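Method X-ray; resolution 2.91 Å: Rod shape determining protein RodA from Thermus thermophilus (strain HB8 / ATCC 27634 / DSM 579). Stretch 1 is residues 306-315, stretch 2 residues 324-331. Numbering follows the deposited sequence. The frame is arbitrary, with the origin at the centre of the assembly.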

# COMPACT_ATOMS: atom_id res chain seq x y z
N MET A 306 3.05 -3.05 4.65
CA MET A 306 2.78 -3.20 3.22
C MET A 306 3.53 -2.15 2.41
O MET A 306 4.11 -2.46 1.35
CB MET A 306 1.28 -3.10 2.98
CG MET A 306 0.51 -4.30 3.51
SD MET A 306 -1.25 -4.25 3.09
CE MET A 306 -1.70 -5.94 3.43
N LEU A 307 3.56 -0.91 2.89
CA LEU A 307 4.23 0.16 2.15
C LEU A 307 5.73 -0.11 2.04
O LEU A 307 6.31 -0.13 0.94
CB LEU A 307 3.95 1.50 2.83
CG LEU A 307 3.92 2.74 1.95
CD1 LEU A 307 3.07 3.80 2.63
CD2 LEU A 307 5.33 3.26 1.74
N GLY A 308 6.39 -0.29 3.20
CA GLY A 308 7.80 -0.63 3.19
C GLY A 308 8.12 -1.85 2.35
O GLY A 308 9.18 -1.92 1.72
N PHE A 309 7.20 -2.82 2.31
CA PHE A 309 7.47 -4.04 1.56
C PHE A 309 7.45 -3.78 0.06
O PHE A 309 8.29 -4.32 -0.67
CB PHE A 309 6.46 -5.13 1.92
CG PHE A 309 6.74 -6.45 1.26
CD1 PHE A 309 7.69 -7.31 1.78
CD2 PHE A 309 6.04 -6.84 0.13
CE1 PHE A 309 7.94 -8.54 1.18
CE2 PHE A 309 6.29 -8.07 -0.48
CZ PHE A 309 7.24 -8.91 0.05
N GLN A 310 6.51 -2.97 -0.42
CA GLN A 310 6.56 -2.60 -1.84
C GLN A 310 7.87 -1.87 -2.16
O GLN A 310 8.49 -2.13 -3.21
CB GLN A 310 5.37 -1.73 -2.22
CG GLN A 310 4.06 -2.46 -2.08
CD GLN A 310 2.97 -1.84 -2.92
OE1 GLN A 310 1.78 -1.98 -2.61
NE2 GLN A 310 3.36 -1.16 -3.99
N VAL A 311 8.31 -0.98 -1.27
CA VAL A 311 9.56 -0.26 -1.52
C VAL A 311 10.73 -1.24 -1.62
O VAL A 311 11.55 -1.17 -2.55
CB VAL A 311 9.80 0.81 -0.44
CG1 VAL A 311 11.17 1.43 -0.60
CG2 VAL A 311 8.72 1.88 -0.52
N VAL A 312 10.84 -2.16 -0.66
CA VAL A 312 11.99 -3.07 -0.69
C VAL A 312 11.86 -4.11 -1.80
O VAL A 312 12.88 -4.67 -2.23
CB VAL A 312 12.23 -3.75 0.67
CG1 VAL A 312 12.56 -2.71 1.73
CG2 VAL A 312 11.04 -4.61 1.08
N VAL A 313 10.65 -4.37 -2.30
CA VAL A 313 10.50 -5.22 -3.48
C VAL A 313 11.07 -4.53 -4.71
O VAL A 313 11.79 -5.14 -5.51
CB VAL A 313 9.02 -5.60 -3.69
CG1 VAL A 313 8.75 -5.96 -5.15
CG2 VAL A 313 8.63 -6.75 -2.78
N ASN A 314 10.75 -3.25 -4.87
CA ASN A 314 11.32 -2.51 -6.00
C ASN A 314 12.84 -2.38 -5.89
O ASN A 314 13.53 -2.32 -6.92
CB ASN A 314 10.65 -1.15 -6.13
CG ASN A 314 9.20 -1.25 -6.58
OD1 ASN A 314 8.91 -1.24 -7.77
ND2 ASN A 314 8.29 -1.36 -5.62
N LEU A 315 13.38 -2.36 -4.67
CA LEU A 315 14.84 -2.38 -4.52
C LEU A 315 15.45 -3.61 -5.20
O LEU A 315 16.34 -3.49 -6.06
CB LEU A 315 15.23 -2.33 -3.04
CG LEU A 315 15.01 -1.01 -2.29
CD1 LEU A 315 15.78 -0.98 -0.96
CD2 LEU A 315 15.37 0.19 -3.15
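Stretch 2, residues 324-331: VTGLTLPL

The polar centre of this contact is a pair of amides on a helix meeting the carbonyls of an irregular loop. Q310 and N314 sit one helical turn apart, both with chi1 in the m well and both with CA-to-CB pointing toward stretch 2. Their amide nitrogens converge on one acceptor, the backbone oxygen of T328: Q310 NE2 lies 3.1 Å from T328 O and N314 ND2 lies 3.4 Å from it. A third bond runs from N314 ND2 to L327 O, also at 3.4 Å. All three are weak, with angles at the hydrogen near 130°, so the polar link across the stretches consists of three bent, weak hydrogen bonds. N314 ND2 is also held within its own helix, 2.5 Å from Q310 O, an oxygen that already accepts the helical bond from N314 N at 3.0 Å. N314 OD1 stands 2.8 Å from L327 O, a close approach of two acceptors and not a hydrogen bond.

Because these bonds use backbone oxygens of stretch 2, they do not depend on the side chain of T328, whose CA-to-CB bond points away from the helix and whose OG1 is hydrogen-bonded elsewhere in the structure.

Stretch 1 is helical throughout, whereas stretch 2 is loop, mostly extended from L327 to P330, with psi between 117° and 166°. The loop runs largely across the helix. The closest CA pairings put L327 by Q310 (CA to CA 6.3 Å), L329 by V311 (CA to CA 5.7 Å) and P330 by L307 (CA to CA 7.1 Å); the partners go from Q310 to V311 and then back to L307, as expected of a segment laid across the helix rather than along it.

Apolar packing extends the polar centre in both directions. L327, pointing toward the helix, brings CD1 to 3.8 Å from V313 CG1. L329 starts sideways but bends its end inward, placing CD1 3.9 Å from V311 CA and 4.0 Å from V311 CG2; that CD1 also comes within 4.1 Å of N314 CB. P330 presents its ring to the helix, with CG 3.7 Å from L307 CD2 and 3.9 Å from V311 CG2, while its CD lies 4.2 Å from Q310 CB.

The rule to read here is that amides one turn apart reach the loop's carbonyls while their CB atoms also join the packing made by leucine, valine and proline. Together the two stretches bury 469 Å².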

# COMPACT_ATOMS: atom_id res chain seq x y z
N VAL A 324 10.42 -9.38 -11.89
CA VAL A 324 9.68 -8.15 -11.61
C VAL A 324 8.22 -8.48 -11.33
O VAL A 324 7.68 -9.49 -11.80
CB VAL A 324 9.82 -7.15 -12.78
CG1 VAL A 324 9.04 -7.64 -14.00
CG2 VAL A 324 9.36 -5.75 -12.38
N THR A 325 7.58 -7.62 -10.55
CA THR A 325 6.16 -7.69 -10.27
C THR A 325 5.52 -6.36 -10.64
O THR A 325 6.20 -5.37 -10.91
CB THR A 325 5.89 -8.03 -8.80
OG1 THR A 325 6.80 -7.29 -7.97
CG2 THR A 325 6.08 -9.51 -8.55
N GLY A 326 4.19 -6.33 -10.63
CA GLY A 326 3.47 -5.12 -10.97
C GLY A 326 3.45 -4.07 -9.87
O GLY A 326 2.66 -3.13 -9.94
N LEU A 327 4.30 -4.23 -8.86
CA LEU A 327 4.30 -3.34 -7.69
C LEU A 327 5.10 -2.08 -7.99
O LEU A 327 6.31 -2.15 -8.22
CB LEU A 327 4.87 -4.05 -6.47
CG LEU A 327 4.23 -5.35 -6.00
CD1 LEU A 327 4.97 -5.93 -4.79
CD2 LEU A 327 2.76 -5.14 -5.68
N THR A 328 4.44 -0.94 -7.96
CA THR A 328 5.13 0.32 -8.18
C THR A 328 5.72 0.84 -6.88
O THR A 328 5.41 0.35 -5.78
CB THR A 328 4.19 1.35 -8.80
OG1 THR A 328 2.96 1.38 -8.06
CG2 THR A 328 3.90 1.00 -10.24
N LEU A 329 6.59 1.82 -7.01
CA LEU A 329 7.09 2.54 -5.86
C LEU A 329 5.99 3.49 -5.38
O LEU A 329 5.60 4.39 -6.14
CB LEU A 329 8.34 3.31 -6.22
CG LEU A 329 9.27 3.64 -5.06
CD1 LEU A 329 9.65 2.36 -4.34
CD2 LEU A 329 10.50 4.33 -5.60
N PRO A 330 5.46 3.31 -4.17
CA PRO A 330 4.27 4.08 -3.77
C PRO A 330 4.54 5.59 -3.71
O PRO A 330 5.57 6.04 -3.21
CB PRO A 330 3.94 3.51 -2.38
CG PRO A 330 5.19 2.79 -1.93
CD PRO A 330 5.84 2.29 -3.18
N LEU A 331 3.58 6.35 -4.26
CA LEU A 331 3.60 7.82 -4.31
C LEU A 331 4.62 8.36 -5.31
O LEU A 331 4.60 9.55 -5.64
CB LEU A 331 3.87 8.43 -2.93
CG LEU A 331 2.88 8.18 -1.78
CD1 LEU A 331 3.49 8.63 -0.46
CD2 LEU A 331 1.57 8.90 -2.04